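Side-chain contacts in 5-carboxymethyl-2-hydroxymuconate semialdehyde dehydrogenase (PDB 2D4E), which probably catalyses the NAD-dependent oxidation of 5-carboxymethyl-2-hydroxymuconate semialdehyde to the corresponding acid, as a tetrameric member of the aldehyde dehydrogenase family: residues I10-E13 and T14-V18; A73-A76 and F77-S81; P419-D422 and E423-L427; V441-D445 and L446-H450. All coordinates share one frame; numbering follows the deposited sequence.

Contact 1: I10-E13 and T14-V18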
loop_
_atom_site.group_PDB
_atom_site.type_symbol
_atom_site.label_atom_id
_atom_site.label_comp_id
_atom_site.label_asym_id
_atom_site.label_seq_id
_atom_site.Cartn_x
_atom_site.Cartn_y
_atom_site.Cartn_z
ATOM N N ILE C 10 4.018 40.736 -16.036
ATOM C CA ILE C 10 2.727 41.223 -16.517
ATOM C C ILE C 10 2.828 42.694 -16.934
ATOM O O ILE C 10 3.360 43.524 -16.194
ATOM C CB ILE C 10 1.644 41.062 -15.423
ATOM C CG1 ILE C 10 1.572 39.597 -14.980
ATOM C CG2 ILE C 10 0.293 41.515 -15.952
ATOM C CD1 ILE C 10 0.665 39.353 -13.788
ATOM N N SER C 11 2.322 43.014 -18.122
ATOM C CA SER C 11 2.383 44.384 -18.625
ATOM C C SER C 11 1.478 45.299 -17.817
ATOM O O SER C 11 0.413 44.885 -17.357
ATOM C CB SER C 11 1.968 44.436 -20.098
ATOM O OG SER C 11 0.577 44.222 -20.235
ATOM N N TRP C 12 1.892 46.547 -17.647
ATOM C CA TRP C 12 1.077 47.478 -16.888
ATOM C C TRP C 12 -0.274 47.673 -17.578
ATOM O O TRP C 12 -1.283 47.916 -16.917
ATOM C CB TRP C 12 1.796 48.825 -16.718
ATOM C CG TRP C 12 1.231 49.620 -15.582
ATOM C CD1 TRP C 12 0.250 50.571 -15.650
ATOM C CD2 TRP C 12 1.521 49.442 -14.189
ATOM N NE1 TRP C 12 -0.093 50.990 -14.384
ATOM C CE2 TRP C 12 0.671 50.311 -13.469
ATOM C CE3 TRP C 12 2.414 48.625 -13.480
ATOM C CZ2 TRP C 12 0.686 50.388 -12.069
ATOM C CZ3 TRP C 12 2.428 48.701 -12.083
ATOM C CH2 TRP C 12 1.569 49.577 -11.397
ATOM N N GLU C 13 -0.291 47.554 -18.905
ATOM C CA GLU C 13 -1.525 47.710 -19.671
ATOM C C GLU C 13 -2.556 46.671 -19.233
ATOM O O GLU C 13 -3.736 46.986 -19.070
ATOM C CB GLU C 13 -1.253 47.564 -21.176
ATOM C CG GLU C 13 -0.500 48.734 -21.815
ATOM C CD GLU C 13 0.908 48.919 -21.267
ATOM O OE1 GLU C 13 1.687 47.940 -21.271
ATOM O OE2 GLU C 13 1.238 50.050 -20.838
ATOM N N THR C 14 -2.101 45.434 -19.050
ATOM C CA THR C 14 -2.965 44.343 -18.607
ATOM C C THR C 14 -3.542 44.667 -17.231
ATOM O O THR C 14 -4.738 44.503 -16.990
ATOM C CB THR C 14 -2.181 43.021 -18.501
ATOM O OG1 THR C 14 -1.705 42.649 -19.797
ATOM C CG2 THR C 14 -3.062 41.911 -17.944
ATOM N N ILE C 15 -2.679 45.127 -16.330
ATOM C CA ILE C 15 -3.096 45.481 -14.974
ATOM C C ILE C 15 -4.263 46.464 -14.979
ATOM O O ILE C 15 -5.254 46.265 -14.279
ATOM C CB ILE C 15 -1.917 46.096 -14.178
ATOM C CG1 ILE C 15 -0.881 45.011 -13.882
ATOM C CG2 ILE C 15 -2.416 46.734 -12.884
ATOM C CD1 ILE C 15 0.373 45.531 -13.220
ATOM N N GLU C 16 -4.149 47.520 -15.782
ATOM C CA GLU C 16 -5.200 48.527 -15.858
ATOM C C GLU C 16 -6.463 47.978 -16.521
ATOM O O GLU C 16 -7.571 48.377 -16.177
ATOM C CB GLU C 16 -4.683 49.760 -16.605
ATOM C CG GLU C 16 -3.386 50.298 -16.015
ATOM C CD GLU C 16 -2.929 51.603 -16.644
ATOM O OE1 GLU C 16 -2.810 51.660 -17.890
ATOM O OE2 GLU C 16 -2.682 52.569 -15.886
ATOM N N GLU C 17 -6.293 47.054 -17.460
ATOM C CA GLU C 17 -7.433 46.442 -18.139
ATOM C C GLU C 17 -8.250 45.617 -17.149
ATOM O O GLU C 17 -9.476 45.722 -17.101
ATOM C CB GLU C 17 -6.957 45.535 -19.279
ATOM C CG GLU C 17 -6.550 46.271 -20.550
ATOM C CD GLU C 17 -5.920 45.349 -21.589
ATOM O OE1 GLU C 17 -6.396 44.199 -21.740
ATOM O OE2 GLU C 17 -4.958 45.781 -22.262
ATOM N N VAL C 18 -7.557 44.793 -16.366
ATOM C CA VAL C 18 -8.205 43.948 -15.368
ATOM C C VAL C 18 -8.952 44.817 -14.365
ATOM O O VAL C 18 -10.122 44.569 -14.065
ATOM C CB VAL C 18 -7.168 43.083 -14.607
ATOM C CG1 VAL C 18 -7.834 42.346 -13.459
ATOM C CG2 VAL C 18 -6.516 42.092 -15.565
#
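The indole of W12 has the CD1 methyl of I15 lying obliquely above its six-membered ring, toward the rim, and the carboxylate of E16 at its edge. I15 CD1 stands 4.2 Å from the centroid of that W12 ring, an off-centre CH-pi contact whose closest ring atom is CE3 at 3.7 Å. At the pyrrole end E16 OE2 lies near the ring plane, 3.4 Å from W12 NE1, with the carboxylate turned 64° against the indole. W12 carries its CG anti to the backbone N (chi1 -160°), which sets the indole out beside the first turn, where I15 and E16 meet it, while the extended chain of E16 passes its CG over W12 O and brings CD to the indole CD1. At the cap, S11 OG and T14 OG1 meet hydroxyl to hydroxyl at 2.8 Å, a hydrogen bond in which either may donate, and the I10 CG2 methyl rests 3.9 Å from T14 CB. S11, the last residue of strand 10-11, holds the N-cap position of helix 12-24, and this strand-to-helix turn near the N-terminus starts the helix's backbone bonding. S11 O takes I15 N in the carbonyl plane at 3.3 Å and, weakly, T14 N; W12 O and E13 O receive E16 N and E17 N in turn. I10 and I15 face the interior, where L118 of helix 118-136 meets both and helix 103-114 packs on I10. The exposed E13 pairs beyond the turn, its OE2 with the R2 guanidinium.

Contact 2: A73-A76 and F77-S81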
loop_
_atom_site.group_PDB
_atom_site.type_symbol
_atom_site.label_atom_id
_atom_site.label_comp_id
_atom_site.label_asym_id
_atom_site.label_seq_id
_atom_site.Cartn_x
_atom_site.Cartn_y
_atom_site.Cartn_z
ATOM N N ALA C 73 -25.721 20.428 -9.088
ATOM C CA ALA C 73 -24.615 19.522 -8.792
ATOM C C ALA C 73 -25.156 18.108 -8.624
ATOM O O ALA C 73 -24.566 17.143 -9.109
ATOM C CB ALA C 73 -23.897 19.960 -7.519
ATOM N N HIS C 74 -26.283 17.996 -7.930
ATOM C CA HIS C 74 -26.902 16.700 -7.690
ATOM C C HIS C 74 -27.344 16.043 -8.994
ATOM O O HIS C 74 -27.029 14.883 -9.254
ATOM C CB HIS C 74 -28.114 16.850 -6.767
ATOM C CG HIS C 74 -28.896 15.586 -6.592
ATOM N ND1 HIS C 74 -28.464 14.545 -5.799
ATOM C CD2 HIS C 74 -30.069 15.181 -7.137
ATOM C CE1 HIS C 74 -29.335 13.555 -5.861
ATOM N NE2 HIS C 74 -30.318 13.915 -6.668
ATOM N N GLU C 75 -28.072 16.792 -9.812
ATOM C CA GLU C 75 -28.565 16.269 -11.075
ATOM C C GLU C 75 -27.433 15.819 -11.985
ATOM O O GLU C 75 -27.549 14.796 -12.654
ATOM C CB GLU C 75 -29.423 17.320 -11.790
ATOM C CG GLU C 75 -30.208 16.782 -12.986
ATOM C CD GLU C 75 -29.401 16.724 -14.275
ATOM O OE1 GLU C 75 -29.891 16.113 -15.253
ATOM O OE2 GLU C 75 -28.288 17.294 -14.323
ATOM N N ALA C 76 -26.338 16.576 -11.998
ATOM C CA ALA C 76 -25.185 16.255 -12.838
ATOM C C ALA C 76 -24.279 15.145 -12.282
ATOM O O ALA C 76 -23.502 14.543 -13.026
ATOM C CB ALA C 76 -24.362 17.517 -13.086
ATOM N N PHE C 77 -24.370 14.881 -10.984
ATOM C CA PHE C 77 -23.544 13.849 -10.353
ATOM C C PHE C 77 -23.737 12.483 -11.007
ATOM O O PHE C 77 -22.783 11.734 -11.194
ATOM C CB PHE C 77 -23.876 13.735 -8.860
ATOM C CG PHE C 77 -23.052 12.703 -8.128
ATOM C CD1 PHE C 77 -21.679 12.878 -7.962
ATOM C CD2 PHE C 77 -23.653 11.570 -7.592
ATOM C CE1 PHE C 77 -20.917 11.944 -7.271
ATOM C CE2 PHE C 77 -22.900 10.625 -6.898
ATOM C CZ PHE C 77 -21.528 10.813 -6.735
ATOM N N GLN C 78 -24.980 12.168 -11.348
ATOM C CA GLN C 78 -25.307 10.890 -11.963
ATOM C C GLN C 78 -24.431 10.602 -13.181
ATOM O O GLN C 78 -23.840 9.529 -13.276
ATOM C CB GLN C 78 -26.786 10.869 -12.365
ATOM C CG GLN C 78 -27.714 11.616 -11.395
ATOM C CD GLN C 78 -27.546 11.180 -9.943
ATOM O OE1 GLN C 78 -27.698 10.000 -9.609
ATOM N NE2 GLN C 78 -27.235 12.135 -9.074
ATOM N N ARG C 79 -24.339 11.562 -14.100
ATOM C CA ARG C 79 -23.542 11.396 -15.317
ATOM C C ARG C 79 -22.043 11.635 -15.118
ATOM O O ARG C 79 -21.215 10.925 -15.692
ATOM C CB ARG C 79 -24.027 12.346 -16.417
ATOM C CG ARG C 79 -25.444 12.109 -16.914
ATOM C CD ARG C 79 -25.792 13.118 -18.012
ATOM N NE ARG C 79 -25.656 14.502 -17.553
ATOM C CZ ARG C 79 -26.509 15.115 -16.734
ATOM N NH1 ARG C 79 -27.577 14.471 -16.278
ATOM N NH2 ARG C 79 -26.291 16.373 -16.361
ATOM N N TRP C 80 -21.696 12.642 -14.324
ATOM C CA TRP C 80 -20.292 12.964 -14.092
ATOM C C TRP C 80 -19.535 11.841 -13.392
ATOM O O TRP C 80 -18.418 11.504 -13.779
ATOM C CB TRP C 80 -20.172 14.261 -13.282
ATOM C CG TRP C 80 -18.754 14.683 -13.023
ATOM C CD1 TRP C 80 -18.109 14.695 -11.818
ATOM C CD2 TRP C 80 -17.811 15.165 -13.987
ATOM N NE1 TRP C 80 -16.821 15.159 -11.971
ATOM C CE2 TRP C 80 -16.611 15.455 -13.292
ATOM C CE3 TRP C 80 -17.861 15.382 -15.373
ATOM C CZ2 TRP C 80 -15.472 15.952 -13.935
ATOM C CZ3 TRP C 80 -16.727 15.878 -16.013
ATOM C CH2 TRP C 80 -15.546 16.157 -15.291
ATOM N N SER C 81 -20.145 11.259 -12.367
ATOM C CA SER C 81 -19.510 10.180 -11.620
ATOM C C SER C 81 -19.379 8.895 -12.437
ATOM O O SER C 81 -18.794 7.918 -11.970
ATOM C CB SER C 81 -20.293 9.888 -10.339
ATOM O OG SER C 81 -21.574 9.361 -10.633
#
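R79 folds back along helix 63-80 to reach E75, one turn earlier. Its CB passes A76 O at 4.1 Å; the chain then runs straight through CG and CD and bends at chi3 (-58°), which swings the guanidinium back toward E75, on the N-terminal side. There NH2 meets E75 OE2 at 3.0 Å, on the syn side of the carboxylate and almost in the guanidinium plane, while NH1 reaches E75 OE1 at 3.0 Å from above the carboxylate plane. The grip is end-on, one nitrogen to each oxygen, with the two flat groups 42° apart. R79 NH2 also lies 3.7 Å from A76 CA. Q78 curls back too: its bent chain carries CG past E75 O and delivers NE2 to H74 O at 2.8 Å, the acceptor lying in the amide plane, and NE2 sits over one face of the H74 ring, toward its rim. The F77 amide binds A73 O and H74 O, both weakly, whereas W80 N bonds A76 O at 2.9 Å. F77 O takes S81 OG and S81 N from opposite faces of its plane. The E75–R79 pair is an i to i+4 salt bridge on the outward side of an amphipathic helix, here near its C-terminal end, whose other side sends W80 against L217 and V221.

Contact 3: P419-D422 and E423-L427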
loop_
_atom_site.group_PDB
_atom_site.type_symbol
_atom_site.label_atom_id
_atom_site.label_comp_id
_atom_site.label_asym_id
_atom_site.label_seq_id
_atom_site.Cartn_x
_atom_site.Cartn_y
_atom_site.Cartn_z
ATOM N N PRO C 419 11.314 32.243 24.989
ATOM C CA PRO C 419 12.512 31.467 25.327
ATOM C C PRO C 419 12.233 30.087 25.908
ATOM O O PRO C 419 11.151 29.829 26.436
ATOM C CB PRO C 419 13.214 32.360 26.346
ATOM C CG PRO C 419 12.054 32.935 27.105
ATOM C CD PRO C 419 11.094 33.316 25.978
ATOM N N PHE C 420 13.210 29.195 25.787
ATOM C CA PHE C 420 13.094 27.868 26.380
ATOM C C PHE C 420 14.492 27.493 26.851
ATOM O O PHE C 420 15.487 27.876 26.228
ATOM C CB PHE C 420 12.494 26.840 25.396
ATOM C CG PHE C 420 13.357 26.522 24.203
ATOM C CD1 PHE C 420 14.461 25.678 24.324
ATOM C CD2 PHE C 420 13.025 27.015 22.944
ATOM C CE1 PHE C 420 15.218 25.323 23.209
ATOM C CE2 PHE C 420 13.770 26.669 21.823
ATOM C CZ PHE C 420 14.872 25.817 21.952
ATOM N N LYS C 421 14.572 26.785 27.973
ATOM C CA LYS C 421 15.868 26.416 28.529
ATOM C C LYS C 421 16.417 25.090 28.021
ATOM O O LYS C 421 17.623 24.869 28.061
ATOM C CB LYS C 421 15.801 26.396 30.062
ATOM C CG LYS C 421 15.067 25.204 30.649
ATOM C CD LYS C 421 15.031 25.279 32.168
ATOM C CE LYS C 421 14.680 23.932 32.788
ATOM N NZ LYS C 421 13.366 23.423 32.316
ATOM N N ASP C 422 15.543 24.207 27.547
ATOM C CA ASP C 422 15.990 22.915 27.041
ATOM C C ASP C 422 14.959 22.253 26.132
ATOM O O ASP C 422 13.834 22.737 25.998
ATOM C CB ASP C 422 16.347 21.990 28.214
ATOM C CG ASP C 422 15.179 21.744 29.149
ATOM O OD1 ASP C 422 15.425 21.311 30.295
ATOM O OD2 ASP C 422 14.017 21.968 28.746
ATOM N N GLU C 423 15.354 21.147 25.512
ATOM C CA GLU C 423 14.486 20.420 24.590
ATOM C C GLU C 423 13.111 20.126 25.178
ATOM O O GLU C 423 12.087 20.404 24.550
ATOM C CB GLU C 423 15.160 19.114 24.154
ATOM C CG GLU C 423 14.330 18.285 23.185
ATOM C CD GLU C 423 15.044 17.024 22.714
ATOM O OE1 GLU C 423 14.348 16.102 22.237
ATOM O OE2 GLU C 423 16.291 16.960 22.808
ATOM N N GLU C 424 13.094 19.562 26.380
ATOM C CA GLU C 424 11.849 19.230 27.073
ATOM C C GLU C 424 10.898 20.431 27.164
ATOM O O GLU C 424 9.701 20.310 26.896
ATOM C CB GLU C 424 12.185 18.694 28.475
ATOM C CG GLU C 424 11.057 18.728 29.496
ATOM C CD GLU C 424 11.501 18.222 30.872
ATOM O OE1 GLU C 424 12.598 18.614 31.333
ATOM O OE2 GLU C 424 10.750 17.441 31.497
ATOM N N GLU C 425 11.434 21.590 27.536
ATOM C CA GLU C 425 10.621 22.795 27.657
ATOM C C GLU C 425 10.224 23.342 26.280
ATOM O O GLU C 425 9.128 23.869 26.110
ATOM C CB GLU C 425 11.375 23.860 28.465
ATOM C CG GLU C 425 10.634 25.180 28.629
ATOM C CD GLU C 425 11.320 26.108 29.620
ATOM O OE1 GLU C 425 11.146 25.905 30.841
ATOM O OE2 GLU C 425 12.042 27.028 29.182
ATOM N N ALA C 426 11.108 23.211 25.298
ATOM C CA ALA C 426 10.790 23.682 23.953
ATOM C C ALA C 426 9.577 22.905 23.427
ATOM O O ALA C 426 8.667 23.483 22.830
ATOM C CB ALA C 426 11.981 23.482 23.025
ATOM N N LEU C 427 9.570 21.596 23.673
ATOM C CA LEU C 427 8.483 20.723 23.232
ATOM C C LEU C 427 7.179 21.003 23.970
ATOM O O LEU C 427 6.108 21.067 23.356
ATOM C CB LEU C 427 8.869 19.255 23.435
ATOM C CG LEU C 427 7.805 18.207 23.086
ATOM C CD1 LEU C 427 7.451 18.307 21.601
ATOM C CD2 LEU C 427 8.325 16.810 23.423
HETATM O O HOH W 1 12.145 21.368 31.073
#
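K421 N gives the shortest polar bond between the segments, 2.8 Å to E425 OE2, which it meets from above the carboxylate plane. With chi1 at 179° and the chain extended, E425 reaches from the first turn of helix 423-431 back to the end of the strand, where its carboxylate meets K421. Its OE1 faces K421 NZ in a long salt bridge of 3.6 Å, the two side chains crossing at about a right angle. An alanine in place of E425 would probably leave K421 N without its carboxylate acceptor and the K421 ammonium with one carboxylate fewer. The same ammonium pairs with D422 OD1 and donates to a water that also touches D422 OD2 and E424 OE1, which probably eases the closeness of the acidic groups. D422 is the N-cap: its OD2 accepts E425 N at 2.9 Å, nearly in line with the C-O bond, and its carbonyl O takes A426 N. On the buried side A426 CB stands over the centre of the F420 ring, 3.4 Å from its centroid and 8° off the ring normal, a face-on CH-pi contact. The turn thus links strand 414-420 to helix 423-431. F420 bonds through its backbone to V313 and E315 and sets its ring against F281, while E423, on the helix, forms a salt bridge with R451 of helix 446-455.

Contact 4: V441-D445 and L446-H450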
loop_
_atom_site.group_PDB
_atom_site.type_symbol
_atom_site.label_atom_id
_atom_site.label_comp_id
_atom_site.label_asym_id
_atom_site.label_seq_id
_atom_site.Cartn_x
_atom_site.Cartn_y
_atom_site.Cartn_z
ATOM N N VAL C 441 11.423 22.962 13.068
ATOM C CA VAL C 441 12.511 22.691 13.986
ATOM C C VAL C 441 13.870 22.953 13.360
ATOM O O VAL C 441 14.195 22.419 12.300
ATOM C CB VAL C 441 12.469 21.237 14.465
ATOM C CG1 VAL C 441 13.515 21.015 15.550
ATOM C CG2 VAL C 441 11.066 20.899 14.969
ATOM N N PHE C 442 14.660 23.784 14.029
ATOM C CA PHE C 442 15.987 24.114 13.555
ATOM C C PHE C 442 17.038 23.649 14.559
ATOM O O PHE C 442 17.205 24.229 15.633
ATOM C CB PHE C 442 16.089 25.620 13.303
ATOM C CG PHE C 442 15.110 26.125 12.277
ATOM C CD1 PHE C 442 13.814 26.474 12.643
ATOM C CD2 PHE C 442 15.471 26.203 10.932
ATOM C CE1 PHE C 442 12.888 26.895 11.682
ATOM C CE2 PHE C 442 14.551 26.621 9.964
ATOM C CZ PHE C 442 13.258 26.967 10.338
ATOM N N THR C 443 17.730 22.579 14.193
ATOM C CA THR C 443 18.778 21.986 15.013
ATOM C C THR C 443 19.559 21.070 14.077
ATOM O O THR C 443 18.993 20.533 13.121
ATOM C CB THR C 443 18.182 21.142 16.165
ATOM O OG1 THR C 443 19.229 20.722 17.046
ATOM C CG2 THR C 443 17.466 19.896 15.608
ATOM N N ARG C 444 20.852 20.897 14.334
ATOM C CA ARG C 444 21.665 20.033 13.489
ATOM C C ARG C 444 21.732 18.614 14.046
ATOM O O ARG C 444 22.122 17.688 13.341
ATOM C CB ARG C 444 23.091 20.579 13.349
ATOM C CG ARG C 444 23.264 21.779 12.422
ATOM C CD ARG C 444 24.759 21.960 12.128
ATOM N NE ARG C 444 25.081 23.053 11.210
ATOM C CZ ARG C 444 25.309 24.310 11.582
ATOM N NH1 ARG C 444 25.245 24.655 12.862
ATOM N NH2 ARG C 444 25.628 25.221 10.673
ATOM N N ASP C 445 21.346 18.444 15.305
ATOM C CA ASP C 445 21.400 17.131 15.937
ATOM C C ASP C 445 20.363 16.148 15.391
ATOM O O ASP C 445 19.156 16.362 15.514
ATOM C CB ASP C 445 21.245 17.267 17.451
ATOM C CG ASP C 445 21.539 15.970 18.182
ATOM O OD1 ASP C 445 20.593 15.201 18.466
ATOM O OD2 ASP C 445 22.727 15.712 18.460
ATOM N N LEU C 446 20.858 15.067 14.797
ATOM C CA LEU C 446 20.018 14.035 14.202
ATOM C C LEU C 446 18.952 13.483 15.143
ATOM O O LEU C 446 17.761 13.590 14.862
ATOM C CB LEU C 446 20.895 12.889 13.679
ATOM C CG LEU C 446 20.213 11.657 13.071
ATOM C CD1 LEU C 446 19.310 12.073 11.933
ATOM C CD2 LEU C 446 21.266 10.685 12.561
ATOM N N GLU C 447 19.368 12.912 16.266
ATOM C CA GLU C 447 18.411 12.331 17.200
ATOM C C GLU C 447 17.406 13.308 17.818
ATOM O O GLU C 447 16.245 12.953 18.027
ATOM C CB GLU C 447 19.163 11.541 18.279
ATOM C CG GLU C 447 19.991 10.418 17.654
ATOM C CD GLU C 447 20.867 9.651 18.635
ATOM O OE1 GLU C 447 21.728 8.887 18.155
ATOM O OE2 GLU C 447 20.702 9.794 19.865
ATOM N N ARG C 448 17.831 14.533 18.106
ATOM C CA ARG C 448 16.902 15.512 18.669
ATOM C C ARG C 448 15.846 15.873 17.616
ATOM O O ARG C 448 14.666 16.006 17.928
ATOM C CB ARG C 448 17.647 16.781 19.103
ATOM C CG ARG C 448 16.742 17.888 19.652
ATOM C CD ARG C 448 17.515 19.184 19.852
ATOM N NE ARG C 448 18.532 19.059 20.891
ATOM C CZ ARG C 448 19.690 19.711 20.892
ATOM N NH1 ARG C 448 19.998 20.530 19.893
ATOM N NH2 ARG C 448 20.551 19.534 21.885
ATOM N N ALA C 449 16.281 16.015 16.367
ATOM C CA ALA C 449 15.391 16.373 15.267
ATOM C C ALA C 449 14.218 15.398 15.082
ATOM O O ALA C 449 13.056 15.802 15.134
ATOM C CB ALA C 449 16.189 16.479 13.974
ATOM N N HIS C 450 14.527 14.124 14.860
ATOM C CA HIS C 450 13.496 13.109 14.658
ATOM C C HIS C 450 12.647 12.903 15.898
ATOM O O HIS C 450 11.446 12.656 15.804
ATOM C CB HIS C 450 14.140 11.790 14.231
ATOM C CG HIS C 450 14.683 11.823 12.839
ATOM N ND1 HIS C 450 13.874 11.787 11.726
ATOM C CD2 HIS C 450 15.950 11.948 12.378
ATOM C CE1 HIS C 450 14.615 11.890 10.639
ATOM N NE2 HIS C 450 15.880 11.989 11.007
#
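T443 and D445 hold the tight side of this turn, packed against R448 and A449. D445 is the N-cap of helix 446-455: OD1 uses its anti lone pair to accept R448 N at 2.9 Å, and D445 O receives A449 N at 3.0 Å. CG stands anti to the D445 backbone N (chi1 -170°), which turns the carboxylate over the first helical turn and brings OD1 to 3.4 Å from R448 CB. T443 crosses R448 obliquely, its CG2 methyl 4.0 Å from A449 CB and its OG1 taking R448 NH1 at 3.0 Å, with the acceptor 19° out of the guanidinium plane. R448 reaches it through a bend at chi3. T443 OG1 also bonds to D283, which has a long, weak ion pair with R448 NH1. Replacing D445 by an alanine would probably leave R448 N without its capping acceptor. The other side makes few contacts within the turn but is taken up by the second subunit: R444, whose NH1 bonds D283 O, packs on D445 of that subunit, E447 forms a salt bridge with its R288, and H450 NE2 hydrogen-bonds to NE2 of its H450. The turn joins strand 438-442 to helix 446-455, the first half of a beta-alpha-beta unit completed by strand 460-463.

Overall arrangement
Each contact has a buried side (I10, W12 and I15; A73, A76 and W80; F420 and A426; T443 and A449) and a more exposed charged rim, which in contact 4 alone is partly covered by other subunits. Contacts 1, 3 and 4 are strand-to-helix turns with an N-cap residue, a serine in the first and aspartates in the other two; contact 2 lies within one helix and relies on a surface salt bridge. Contacts 3 and 4 serve the same seven-stranded sheet: their centres are 13 Å apart, and E423 OE2 packs 3.3 Å from R448 CG. Contacts 1 and 2 stand apart, about 38 Å between centres. Aromatic packing marks contacts 1 and 3.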